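Local atomic coordinates of trehalose-6-phosphate phosphatase (Candida albicans, PDB entry 5DXI), a protein that belongs to the trehalose-phosphatase family of the HAD clan and binds a magnesium ion, a beryllium trifluoride ion and a glycan. Residues A[25-30]-A[64-69]; A[139-144]-A[181-186]. All blocks are in the same frame, centred on the assembly; numbering follows the deposited sequence.

Contact 1. Residues A[25-30]-A[64-69]. With MG (magnesium ion), chain E; BEF (beryllium trifluoride ion), chain F; GLC (alpha-D-glucopyranose), chain C; GLC (alpha-D-glucopyranose), chain B.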
loop_
_atom_site.group_PDB
_atom_site.type_symbol
_atom_site.label_atom_id
_atom_site.label_comp_id
_atom_site.label_asym_id
_atom_site.label_seq_id
_atom_site.Cartn_x
_atom_site.Cartn_y
_atom_site.Cartn_z
ATOM N N PHE A 25 1.369 10.970 5.191
ATOM C CA PHE A 25 2.174 9.983 4.490
ATOM C C PHE A 25 1.464 8.633 4.458
ATOM O O PHE A 25 1.028 8.119 5.504
ATOM C CB PHE A 25 3.550 9.841 5.163
ATOM C CG PHE A 25 4.392 11.089 5.088
ATOM C CD1 PHE A 25 5.217 11.321 3.996
ATOM C CD2 PHE A 25 4.327 12.052 6.090
ATOM C CE1 PHE A 25 5.984 12.478 3.918
ATOM C CE2 PHE A 25 5.087 13.213 6.015
ATOM C CZ PHE A 25 5.922 13.423 4.929
ATOM N N LEU A 26 1.380 8.052 3.265
ATOM C CA LEU A 26 0.663 6.803 3.038
ATOM C C LEU A 26 1.599 5.795 2.395
ATOM O O LEU A 26 1.739 5.730 1.158
ATOM C CB LEU A 26 -0.556 7.047 2.154
ATOM C CG LEU A 26 -1.457 8.164 2.671
ATOM C CD1 LEU A 26 -2.322 8.743 1.528
ATOM C CD2 LEU A 26 -2.322 7.670 3.825
ATOM N N PHE A 27 2.243 4.999 3.238
ATOM C CA PHE A 27 3.331 4.145 2.775
ATOM C C PHE A 27 2.950 2.694 2.662
ATOM O O PHE A 27 2.585 2.055 3.651
ATOM C CB PHE A 27 4.551 4.206 3.706
ATOM C CG PHE A 27 5.168 5.561 3.829
ATOM C CD1 PHE A 27 5.084 6.485 2.783
ATOM C CD2 PHE A 27 5.884 5.902 4.974
ATOM C CE1 PHE A 27 5.678 7.733 2.897
ATOM C CE2 PHE A 27 6.478 7.149 5.093
ATOM C CZ PHE A 27 6.375 8.070 4.052
ATOM N N ASP A 28 3.091 2.169 1.459
ATOM C CA ASP A 28 3.252 0.745 1.295
ATOM C C ASP A 28 4.523 0.285 2.031
ATOM O O ASP A 28 5.453 1.077 2.167
ATOM C CB ASP A 28 3.376 0.404 -0.169
ATOM C CG ASP A 28 3.453 -1.039 -0.375
ATOM O OD1 ASP A 28 2.590 -1.664 0.240
ATOM O OD2 ASP A 28 4.356 -1.548 -1.066
ATOM N N TYR A 29 4.586 -0.981 2.461
ATOM C CA TYR A 29 5.803 -1.494 3.104
ATOM C C TYR A 29 6.664 -2.309 2.137
ATOM O O TYR A 29 7.704 -1.835 1.677
ATOM C CB TYR A 29 5.484 -2.353 4.341
ATOM C CG TYR A 29 6.756 -2.831 5.033
ATOM C CD1 TYR A 29 7.586 -1.926 5.684
ATOM C CD2 TYR A 29 7.138 -4.166 5.000
ATOM C CE1 TYR A 29 8.755 -2.330 6.300
ATOM C CE2 TYR A 29 8.326 -4.592 5.623
ATOM C CZ TYR A 29 9.120 -3.657 6.276
ATOM O OH TYR A 29 10.294 -4.031 6.909
ATOM N N ASP A 30 6.228 -3.516 1.801
ATOM C CA ASP A 30 7.047 -4.407 0.977
ATOM C C ASP A 30 7.316 -3.882 -0.429
ATOM O O ASP A 30 6.415 -3.459 -1.132
ATOM C CB ASP A 30 6.405 -5.787 0.873
ATOM C CG ASP A 30 6.429 -6.531 2.194
ATOM O OD1 ASP A 30 7.503 -7.068 2.538
ATOM O OD2 ASP A 30 5.383 -6.581 2.880
ATOM N N ILE A 64 1.725 9.612 9.770
ATOM C CA ILE A 64 2.269 8.576 8.902
ATOM C C ILE A 64 1.523 7.257 9.042
ATOM O O ILE A 64 1.310 6.765 10.154
ATOM C CB ILE A 64 3.751 8.329 9.190
ATOM C CG1 ILE A 64 4.548 9.629 9.070
ATOM C CG2 ILE A 64 4.302 7.256 8.254
ATOM C CD1 ILE A 64 5.965 9.493 9.622
ATOM N N TRP A 65 1.141 6.678 7.908
ATOM C CA TRP A 65 0.458 5.392 7.895
ATOM C C TRP A 65 1.188 4.376 7.024
ATOM O O TRP A 65 1.626 4.690 5.902
ATOM C CB TRP A 65 -0.986 5.562 7.411
ATOM C CG TRP A 65 -1.870 6.073 8.494
ATOM C CD1 TRP A 65 -1.901 7.343 8.988
ATOM C CD2 TRP A 65 -2.837 5.328 9.232
ATOM N NE1 TRP A 65 -2.833 7.436 9.986
ATOM C CE2 TRP A 65 -3.418 6.210 10.164
ATOM C CE3 TRP A 65 -3.271 3.999 9.195
ATOM C CZ2 TRP A 65 -4.421 5.811 11.049
ATOM C CZ3 TRP A 65 -4.258 3.598 10.079
ATOM C CH2 TRP A 65 -4.828 4.502 10.991
ATOM N N ILE A 66 1.339 3.169 7.571
ATOM C CA ILE A 66 1.836 2.024 6.828
ATOM C C ILE A 66 0.637 1.184 6.399
ATOM O O ILE A 66 -0.096 0.665 7.240
ATOM C CB ILE A 66 2.810 1.163 7.653
ATOM C CG1 ILE A 66 3.830 2.049 8.401
ATOM C CG2 ILE A 66 3.462 0.106 6.769
ATOM C CD1 ILE A 66 4.643 2.968 7.505
ATOM N N ILE A 67 0.427 1.087 5.090
ATOM C CA ILE A 67 -0.727 0.410 4.519
ATOM C C ILE A 67 -0.255 -0.761 3.671
ATOM O O ILE A 67 0.292 -0.572 2.579
ATOM C CB ILE A 67 -1.576 1.409 3.668
ATOM C CG1 ILE A 67 -1.924 2.630 4.523
ATOM C CG2 ILE A 67 -2.816 0.735 3.109
ATOM C CD1 ILE A 67 -2.540 3.769 3.771
ATOM N N SER A 68 -0.466 -1.974 4.172
ATOM C CA SER A 68 0.259 -3.130 3.671
ATOM C C SER A 68 -0.644 -4.330 3.412
ATOM O O SER A 68 -1.758 -4.391 3.922
ATOM C CB SER A 68 1.363 -3.527 4.691
ATOM O OG SER A 68 2.103 -4.656 4.241
ATOM N N GLY A 69 -0.147 -5.288 2.631
ATOM C CA GLY A 69 -0.787 -6.589 2.518
ATOM C C GLY A 69 -0.468 -7.496 3.703
ATOM O O GLY A 69 -1.157 -8.505 3.931
HETATM MG MG MG E . 4.448 -3.540 -1.733
HETATM BE BE BEF F . 2.860 -3.101 0.690
HETATM F F1 BEF F . 1.513 -4.232 0.503
HETATM F F2 BEF F . 3.938 -4.314 -0.007
HETATM F F3 BEF F . 3.321 -3.675 2.298
HETATM C C1 GLC C . 4.747 -9.812 1.128
HETATM C C2 GLC C . 3.906 -10.733 2.001
HETATM C C3 GLC C . 2.460 -10.736 1.494
HETATM C C4 GLC C . 1.935 -9.311 1.468
HETATM C C5 GLC C . 2.851 -8.463 0.590
HETATM C C6 GLC C . 2.416 -7.011 0.648
HETATM O O1 GLC C . 4.833 -10.334 -0.197
HETATM O O2 GLC C . 4.459 -12.045 1.952
HETATM O O3 GLC C . 1.643 -11.508 2.361
HETATM O O4 GLC C . 0.593 -9.274 0.938
HETATM O O5 GLC C . 4.185 -8.500 1.069
HETATM O O6 GLC C . 2.629 -6.514 1.975
HETATM C C1 GLC B . 5.785 -9.610 -0.992
HETATM C C2 GLC B . 6.008 -10.313 -2.314
HETATM C C3 GLC B . 6.707 -11.647 -2.089
HETATM C C4 GLC B . 8.034 -11.427 -1.367
HETATM C C5 GLC B . 7.756 -10.704 -0.051
HETATM C C6 GLC B . 9.029 -10.347 0.705
HETATM O O2 GLC B . 4.774 -10.547 -2.985
HETATM O O3 GLC B . 6.908 -12.277 -3.357
HETATM O O4 GLC B . 8.653 -12.682 -1.073
HETATM O O5 GLC B . 7.046 -9.480 -0.314
HETATM O O6 GLC B . 9.728 -9.325 -0.032
HETATM O O HOH W 1 2.487 -3.715 -2.455
HETATM O O HOH W 2 5.056 -5.265 -2.606
#

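Contact 2. Residues A[139-144]-A[181-186]. With GLC (alpha-D-glucopyranose), chain C.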
loop_
_atom_site.group_PDB
_atom_site.type_symbol
_atom_site.label_atom_id
_atom_site.label_comp_id
_atom_site.label_asym_id
_atom_site.label_seq_id
_atom_site.Cartn_x
_atom_site.Cartn_y
_atom_site.Cartn_z
ATOM N N ALA A 139 -7.351 -12.166 4.212
ATOM C CA ALA A 139 -6.747 -12.426 2.915
ATOM C C ALA A 139 -5.969 -13.745 2.894
ATOM O O ALA A 139 -5.439 -14.175 3.910
ATOM C CB ALA A 139 -5.833 -11.278 2.536
ATOM N N LEU A 140 -5.914 -14.373 1.726
ATOM C CA LEU A 140 -5.053 -15.537 1.506
ATOM C C LEU A 140 -4.071 -15.234 0.393
ATOM O O LEU A 140 -4.409 -14.548 -0.572
ATOM C CB LEU A 140 -5.866 -16.782 1.150
ATOM C CG LEU A 140 -6.601 -17.462 2.304
ATOM C CD1 LEU A 140 -7.995 -16.894 2.464
ATOM C CD2 LEU A 140 -6.640 -18.975 2.106
ATOM N N THR A 141 -2.850 -15.739 0.536
ATOM C CA THR A 141 -1.790 -15.464 -0.419
ATOM C C THR A 141 -1.150 -16.755 -0.908
ATOM O O THR A 141 -0.781 -17.607 -0.107
ATOM C CB THR A 141 -0.697 -14.572 0.212
ATOM O OG1 THR A 141 -1.290 -13.371 0.713
ATOM C CG2 THR A 141 0.359 -14.218 -0.807
ATOM N N TRP A 142 -1.034 -16.909 -2.222
ATOM C CA TRP A 142 -0.245 -18.008 -2.757
ATOM C C TRP A 142 1.068 -17.456 -3.305
ATOM O O TRP A 142 1.071 -16.633 -4.224
ATOM C CB TRP A 142 -1.014 -18.777 -3.831
ATOM C CG TRP A 142 -0.245 -19.955 -4.377
ATOM C CD1 TRP A 142 0.193 -21.055 -3.682
ATOM C CD2 TRP A 142 0.174 -20.146 -5.734
ATOM N NE1 TRP A 142 0.864 -21.914 -4.526
ATOM C CE2 TRP A 142 0.860 -21.381 -5.791
ATOM C CE3 TRP A 142 0.033 -19.396 -6.906
ATOM C CZ2 TRP A 142 1.405 -21.876 -6.975
ATOM C CZ3 TRP A 142 0.571 -19.892 -8.083
ATOM C CH2 TRP A 142 1.251 -21.117 -8.108
ATOM N N HIS A 143 2.169 -17.900 -2.706
ATOM C CA HIS A 143 3.513 -17.463 -3.082
ATOM C C HIS A 143 4.184 -18.438 -4.050
ATOM O O HIS A 143 4.188 -19.637 -3.798
ATOM C CB HIS A 143 4.409 -17.337 -1.854
ATOM C CG HIS A 143 4.049 -16.219 -0.928
ATOM N ND1 HIS A 143 4.438 -14.914 -1.149
ATOM C CD2 HIS A 143 3.370 -16.216 0.244
ATOM C CE1 HIS A 143 4.014 -14.157 -0.154
ATOM N NE2 HIS A 143 3.360 -14.921 0.703
ATOM N N TYR A 144 4.782 -17.933 -5.126
ATOM C CA TYR A 144 5.557 -18.809 -6.008
ATOM C C TYR A 144 6.912 -18.220 -6.413
ATOM O O TYR A 144 7.489 -18.622 -7.425
ATOM C CB TYR A 144 4.751 -19.174 -7.264
ATOM C CG TYR A 144 4.293 -18.022 -8.128
ATOM C CD1 TYR A 144 5.058 -17.593 -9.205
ATOM C CD2 TYR A 144 3.084 -17.379 -7.887
ATOM C CE1 TYR A 144 4.638 -16.544 -10.017
ATOM C CE2 TYR A 144 2.649 -16.323 -8.700
ATOM C CZ TYR A 144 3.437 -15.910 -9.759
ATOM O OH TYR A 144 3.038 -14.869 -10.569
ATOM N N ASN A 181 2.968 -13.624 -6.652
ATOM C CA ASN A 181 1.919 -14.166 -5.795
ATOM C C ASN A 181 0.531 -14.042 -6.412
ATOM O O ASN A 181 0.336 -13.386 -7.437
ATOM C CB ASN A 181 1.949 -13.494 -4.392
ATOM C CG ASN A 181 1.360 -12.050 -4.374
ATOM O OD1 ASN A 181 0.320 -11.772 -4.961
ATOM N ND2 ASN A 181 2.033 -11.152 -3.671
ATOM N N ILE A 182 -0.425 -14.720 -5.793
ATOM C CA ILE A 182 -1.824 -14.442 -6.032
ATOM C C ILE A 182 -2.416 -14.154 -4.662
ATOM O O ILE A 182 -2.121 -14.867 -3.707
ATOM C CB ILE A 182 -2.560 -15.609 -6.710
ATOM C CG1 ILE A 182 -2.018 -15.826 -8.118
ATOM C CG2 ILE A 182 -4.056 -15.320 -6.815
ATOM C CD1 ILE A 182 -2.539 -17.084 -8.766
ATOM N N GLU A 183 -3.236 -13.132 -4.538
ATOM C CA GLU A 183 -3.866 -12.839 -3.271
ATOM C C GLU A 183 -5.349 -12.747 -3.495
ATOM O O GLU A 183 -5.771 -12.287 -4.514
ATOM C CB GLU A 183 -3.324 -11.536 -2.663
ATOM C CG GLU A 183 -1.828 -11.532 -2.361
ATOM C CD GLU A 183 -1.459 -10.811 -1.084
ATOM O OE1 GLU A 183 -2.249 -10.785 -0.161
ATOM O OE2 GLU A 183 -0.363 -10.282 -0.998
ATOM N N VAL A 184 -6.124 -13.210 -2.537
ATOM C CA VAL A 184 -7.578 -13.115 -2.587
ATOM C C VAL A 184 -8.124 -12.447 -1.327
ATOM O O VAL A 184 -7.759 -12.807 -0.209
ATOM C CB VAL A 184 -8.231 -14.501 -2.750
ATOM C CG1 VAL A 184 -9.744 -14.373 -2.762
ATOM C CG2 VAL A 184 -7.746 -15.169 -4.041
ATOM N N ARG A 185 -8.985 -11.457 -1.510
ATOM C CA ARG A 185 -9.578 -10.782 -0.378
ATOM C C ARG A 185 -10.912 -10.173 -0.815
ATOM O O ARG A 185 -11.153 -10.050 -2.015
ATOM C CB ARG A 185 -8.614 -9.728 0.166
ATOM C CG ARG A 185 -8.322 -8.650 -0.811
ATOM C CD ARG A 185 -8.543 -7.266 -0.226
ATOM N NE ARG A 185 -7.981 -6.286 -1.146
ATOM C CZ ARG A 185 -8.566 -5.910 -2.275
ATOM N NH1 ARG A 185 -9.759 -6.396 -2.603
ATOM N NH2 ARG A 185 -7.972 -5.032 -3.064
ATOM N N PRO A 186 -11.783 -9.816 0.158
ATOM C CA PRO A 186 -13.092 -9.231 -0.156
ATOM C C PRO A 186 -12.923 -8.027 -1.043
ATOM O O PRO A 186 -11.958 -7.277 -0.878
ATOM C CB PRO A 186 -13.647 -8.825 1.214
ATOM C CG PRO A 186 -12.971 -9.745 2.179
ATOM C CD PRO A 186 -11.580 -9.940 1.615
HETATM C C1 GLC C . 4.747 -9.812 1.128
HETATM C C2 GLC C . 3.906 -10.733 2.001
HETATM C C3 GLC C . 2.460 -10.736 1.494
HETATM C C4 GLC C . 1.935 -9.311 1.468
HETATM C C5 GLC C . 2.851 -8.463 0.590
HETATM C C6 GLC C . 2.416 -7.011 0.648
HETATM O O1 GLC C . 4.833 -10.334 -0.197
HETATM O O2 GLC C . 4.459 -12.045 1.952
HETATM O O3 GLC C . 1.643 -11.508 2.361
HETATM O O4 GLC C . 0.593 -9.274 0.938
HETATM O O5 GLC C . 4.185 -8.500 1.069
HETATM O O6 GLC C . 2.629 -6.514 1.975
HETATM O O HOH W 3 0.642 -13.929 -10.246
#

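Contact 1. Residues A[25-30]-A[64-69]
Phe-25 opens the parallel pairing of strands 25-27 and 64-67: its O accepts from Trp-65 N, and ring atom CD2 lies 3.8 Å from Ile-64 CG1. On the other face of the sheet Leu-26 and Ile-67 run side by side, CD2 against CD1 at 3.9 Å, with helix 191-199 covering both. Phe-27 continues the ladder, its N bonding to Trp-65 O and its O accepting from Ile-67 N. The ring of Phe-27, with CG anti to the carbonyl carbon (chi1 -61°), brings CE2 to Ile-64 CG2, while Ile-66 CD1 sits at the ring edge. Beyond the strand end the apolar pairing gives way to a polar site. Asp-28 splits its carboxylate: OD1 is bonded to BE of the beryllium trifluoride ion (1.5 Å), and OD2 binds magnesium (2.1 Å) and accepts from Thr-32. Tyr-29 N and Asp-30 N both donate to F3 of the ion, at 3.0 Å each, while Asp-30 O is a second magnesium ligand and Asp-233 a third. Asp-28, Asp-30 and Thr-32 fit the DxDx(T/V) pattern of HAD proteins. From the opposing segment Ser-68 OG approaches F3 at 2.5 Å, a very short and doubtful length. Gly-69 N donates to F1 at 2.9 Å. The two N-H groups on F3, Gly-69 on F1 and the Asp-28 OD1 bond would hold the trifluoride's orientation, with Lys-191 as a further donor.

Contact 2. Residues A[139-144]-A[181-186]
Strands 140-143 and 181-186 run antiparallel, their axes 4.6 Å apart at closest approach and inclined at 170°. They are the inner strands of a four-stranded antiparallel sheet, consistent with a HAD cap. Leu-140 with Val-184 and Trp-142 with Ile-182 are hydrogen-bonded pairs, each joined by two backbone N-H to O bonds; Thr-141 with Glu-183 and His-143 with Asn-181 are non-hydrogen-bonded pairs. On the Trp-142 face, CE3 of the indole touches Ile-182 CD1 at 3.9 Å, and Ile-182 also packs on helix 149-165. On the other face Thr-141, His-143, Asn-181 and Glu-183 line the glycan pocket. Thr-141 and Glu-183 lie side by side, and OG1 gives a weak hydrogen bond to OE1 (2.9 Å). The Glu-183 chain bends at chi2 (-142°); its OE2 and O4 of the chain C glucose lie 2.4 Å apart, a very short and therefore doubtful length. Thr-141 CG2 lies over one face of the His-143 imidazole, 3.4 Å above the plane and displaced toward its rim, while CE1 comes within 3.0 Å of glucose O2 and NE2 is hydrogen-bonded to Glu-134 OE1. At the strand end, a water joins Tyr-144 OH to Asn-181 O; Asn-181 ND2 reaches another glucose. Glu-183 thus divides its carboxylate: Lys-136 pairs with OE1, to which Thr-141 adds a weak bond, while OE2 faces the sugar.

In the fold
Contact 1 belongs to the parallel core sheet, within the beta-alpha-beta unit formed by strand 23-27, helix 47-58 and strand 62-67; contact 2 is the central pair of the separate four-stranded antiparallel sheet, consistent with the cap of HAD proteins. Their centres are about 18 Å apart and their nearest atoms about 5 Å, without touching. The chain C glucose spans the gap: its O6 side faces Asp-30, Ser-68 and Gly-69, and its O4 meets Glu-183. The Glu-183 side chain is about 7 Å from the beryllium trifluoride ion. Contact 1 therefore holds the ion and two magnesium ligands, whereas contact 2 supplies part of the glycan pocket facing them.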